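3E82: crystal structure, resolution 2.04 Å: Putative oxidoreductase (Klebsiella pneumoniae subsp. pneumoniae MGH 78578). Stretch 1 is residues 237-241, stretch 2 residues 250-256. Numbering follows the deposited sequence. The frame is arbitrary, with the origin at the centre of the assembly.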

ATOM      1  N   GLY B 237      12.181   6.270  -2.853  1.00 26.17           N
ATOM      2  CA  GLY B 237      11.788   5.217  -1.934  1.00 28.06           C
ATOM      3  C   GLY B 237      10.785   4.163  -2.381  1.00 28.66           C
ATOM      4  O   GLY B 237      10.626   3.150  -1.698  1.00 29.06           O
ATOM      5  N   SER B 238      10.103   4.372  -3.505  1.00 27.76           N
ATOM      6  CA  SER B 238       9.127   3.378  -3.954  1.00 26.73           C
ATOM      7  C   SER B 238       9.647   2.508  -5.098  1.00 25.52           C
ATOM      8  O   SER B 238      10.623   2.851  -5.769  1.00 25.65           O
ATOM      9  CB  SER B 238       7.825   4.062  -4.369  1.00 24.99           C
ATOM     10  OG  SER B 238       8.060   4.978  -5.419  1.00 29.09           O
ATOM     11  N   SER B 239       8.991   1.373  -5.308  1.00 23.12           N
ATOM     12  CA  SER B 239       9.371   0.445  -6.364  1.00 21.95           C
ATOM     13  C   SER B 239       8.227   0.293  -7.353  1.00 20.76           C
ATOM     14  O   SER B 239       7.058   0.301  -6.966  1.00 19.46           O
ATOM     15  CB  SER B 239       9.704  -0.930  -5.783  1.00 20.33           C
ATOM     16  OG  SER B 239      10.724  -0.841  -4.809  1.00 21.97           O
ATOM     17  N   ARG B 240       8.584   0.140  -8.624  1.00 20.51           N
ATOM     18  CA  ARG B 240       7.620  -0.022  -9.701  1.00 18.80           C
ATOM     19  C   ARG B 240       6.679  -1.175  -9.391  1.00 17.92           C
ATOM     20  O   ARG B 240       5.469  -1.055  -9.558  1.00 17.32           O
ATOM     21  CB  ARG B 240       8.350  -0.306 -11.018  1.00 19.88           C
ATOM     22  CG  ARG B 240       7.414  -0.613 -12.180  1.00 18.57           C
ATOM     23  CD  ARG B 240       6.529   0.573 -12.521  1.00 17.54           C
ATOM     24  NE  ARG B 240       5.570   0.232 -13.570  1.00 19.38           N
ATOM     25  CZ  ARG B 240       4.410  -0.385 -13.359  1.00 20.20           C
ATOM     26  NH1 ARG B 240       4.049  -0.730 -12.128  1.00 17.32           N
ATOM     27  NH2 ARG B 240       3.618  -0.672 -14.387  1.00 19.68           N
ATOM     28  N   PHE B 241       7.263  -2.294  -8.964  1.00 17.95           N
ATOM     29  CA  PHE B 241       6.526  -3.507  -8.614  1.00 16.93           C
ATOM     30  C   PHE B 241       7.117  -4.122  -7.349  1.00 17.81           C
ATOM     31  O   PHE B 241       8.330  -4.104  -7.145  1.00 18.90           O
ATOM     32  CB  PHE B 241       6.630  -4.568  -9.717  1.00 16.90           C
ATOM     33  CG  PHE B 241       5.776  -4.301 -10.931  1.00 17.67           C
ATOM     34  CD1 PHE B 241       4.392  -4.452 -10.876  1.00 17.62           C
ATOM     35  CD2 PHE B 241       6.364  -3.948 -12.143  1.00 19.24           C
ATOM     36  CE1 PHE B 241       3.601  -4.260 -12.018  1.00 17.86           C
ATOM     37  CE2 PHE B 241       5.585  -3.752 -13.294  1.00 18.38           C
ATOM     38  CZ  PHE B 241       4.198  -3.911 -13.226  1.00 18.18           C
ATOM     39  N   VAL B 250       9.803 -10.446  -4.953  1.00 21.61           N
ATOM     40  CA  VAL B 250      10.530  -9.870  -6.066  1.00 20.87           C
ATOM     41  C   VAL B 250      10.179  -8.395  -6.161  1.00 21.73           C
ATOM     42  O   VAL B 250       9.014  -8.000  -6.060  1.00 20.69           O
ATOM     43  CB  VAL B 250      10.204 -10.580  -7.407  1.00 22.00           C
ATOM     44  CG1 VAL B 250       8.737 -10.413  -7.747  1.00 21.84           C
ATOM     45  CG2 VAL B 250      11.081 -10.015  -8.519  1.00 22.04           C
ATOM     46  N   ILE B 251      11.205  -7.574  -6.322  1.00 21.30           N
ATOM     47  CA  ILE B 251      11.014  -6.147  -6.449  1.00 20.80           C
ATOM     48  C   ILE B 251      11.648  -5.680  -7.747  1.00 21.69           C
ATOM     49  O   ILE B 251      12.745  -6.118  -8.103  1.00 22.85           O
ATOM     50  CB  ILE B 251      11.683  -5.359  -5.282  1.00 22.10           C
ATOM     51  CG1 ILE B 251      10.931  -5.596  -3.966  1.00 25.62           C
ATOM     52  CG2 ILE B 251      11.682  -3.876  -5.589  1.00 22.76           C
ATOM     53  CD1 ILE B 251      11.065  -7.005  -3.414  1.00 26.99           C
ATOM     54  N   LYS B 252      10.937  -4.821  -8.466  1.00 20.23           N
ATOM     55  CA  LYS B 252      11.456  -4.221  -9.689  1.00 19.27           C
ATOM     56  C   LYS B 252      11.443  -2.750  -9.314  1.00 19.78           C
ATOM     57  O   LYS B 252      10.388  -2.126  -9.214  1.00 21.09           O
ATOM     58  CB  LYS B 252      10.541  -4.471 -10.892  1.00 18.21           C
ATOM     59  CG  LYS B 252      11.048  -3.809 -12.193  1.00 18.70           C
ATOM     60  CD  LYS B 252      12.434  -4.334 -12.597  1.00 18.91           C
ATOM     61  CE  LYS B 252      12.875  -3.841 -13.981  1.00 17.48           C
ATOM     62  NZ  LYS B 252      12.994  -2.338 -14.050  1.00 17.01           N
ATOM     63  N   ALA B 253      12.623  -2.206  -9.072  1.00 20.49           N
ATOM     64  CA  ALA B 253      12.756  -0.824  -8.658  1.00 22.79           C
ATOM     65  C   ALA B 253      12.310   0.220  -9.672  1.00 23.68           C
ATOM     66  O   ALA B 253      11.416   1.025  -9.396  1.00 23.26           O
ATOM     67  CB  ALA B 253      14.206  -0.561  -8.256  1.00 22.67           C
ATOM     68  N   ARG B 254      12.936   0.187 -10.845  1.00 24.01           N
ATOM     69  CA  ARG B 254      12.696   1.160 -11.905  1.00 25.59           C
ATOM     70  C   ARG B 254      11.645   0.769 -12.951  1.00 25.20           C
ATOM     71  O   ARG B 254      11.386  -0.407 -13.185  1.00 25.86           O
ATOM     72  CB  ARG B 254      14.040   1.460 -12.589  1.00 28.33           C
ATOM     73  CG  ARG B 254      14.044   2.656 -13.534  1.00 35.53           C
ATOM     74  CD  ARG B 254      15.416   2.842 -14.188  1.00 39.30           C
ATOM     75  NE  ARG B 254      15.846   1.619 -14.858  1.00 44.03           N
ATOM     76  CZ  ARG B 254      17.039   1.432 -15.417  1.00 47.49           C
ATOM     77  NH1 ARG B 254      17.952   2.396 -15.399  1.00 49.77           N
ATOM     78  NH2 ARG B 254      17.322   0.270 -15.990  1.00 48.38           N
ATOM     79  N   ALA B 255      11.048   1.772 -13.587  1.00 25.19           N
ATOM     80  CA  ALA B 255      10.029   1.535 -14.603  1.00 25.51           C
ATOM     81  C   ALA B 255      10.624   1.358 -15.994  1.00 24.75           C
ATOM     82  O   ALA B 255      11.764   1.743 -16.252  1.00 25.70           O
ATOM     83  CB  ALA B 255       9.034   2.689 -14.619  1.00 24.85           C
ATOM     84  N   ASP B 256       9.837   0.759 -16.882  1.00 22.79           N
ATOM     85  CA  ASP B 256      10.223   0.545 -18.271  1.00 23.13           C
ATOM     86  C   ASP B 256      10.619   1.914 -18.849  1.00 21.05           C
ATOM     87  O   ASP B 256      10.059   2.935 -18.454  1.00 21.49           O
ATOM     88  CB  ASP B 256       9.024  -0.044 -19.030  1.00 21.27           C
ATOM     89  CG  ASP B 256       9.227  -0.063 -20.526  1.00 20.98           C
ATOM     90  OD1 ASP B 256       9.643  -1.109 -21.075  1.00 23.54           O
ATOM     91  OD2 ASP B 256       8.973   0.983 -21.151  1.00 20.39           O
TER
HETATM   92  O   HOH W   1       6.497   1.158 -16.411  1.00 33.66           O

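Three backbone hydrogen bonds join the stretches. Phe 241 and Lys 252 form an antiparallel hydrogen-bonded pair: Lys 252 N donates to Phe 241 O at 3.0 Å with an N-H...O angle of 168°, and Phe 241 N donates to Lys 252 O at 3.1 Å and 165°. Both angles are nearly linear, and the CA atoms of the pair lie 5.1 Å apart. The third bond, from Arg 240 N to Ala 253 O (3.1 Å, 155°), extends the contact past the end of the strand at Lys 252. A CA-H...O contact from Ile 251 CA to Phe 241 O (3.4 Å, 141° at the hydrogen) supplements the bridge.

Because these bonds use main-chain atoms, side chains are left to pack or to bind elsewhere. Phe 241 and Lys 252 project to the same face of the sheet, with Phe 241 CB 4.1 Å from Lys 252 CB; Lys 252 CB sits at the edge of the phenyl ring, near its plane. Beyond this aliphatic contact the lysine chain leads away, and Lys 252 NZ donates to Arg 254 O at 2.7 Å within its own stretch, so the buried amine is satisfied.

Arg 240 points toward stretch 2 and has the largest area covered by it, 66 Å². Its methylenes supply apolar surface: Arg 240 CD lies 3.9 Å from Ala 255 CB, a small methyl at the guanidinium edge. A water accepts from Arg 240 NE (3.1 Å) and, weakly, from Asp 256 N (3.4 Å), linking the stretches, while NH1 and NH2 bond elsewhere in the structure.

Ser 239, at chi1 -57° (m), brings its OG to 3.3 Å from Ile 251 CG2, a close packing contact. In all, 317 Å² is buried, summed over both sides.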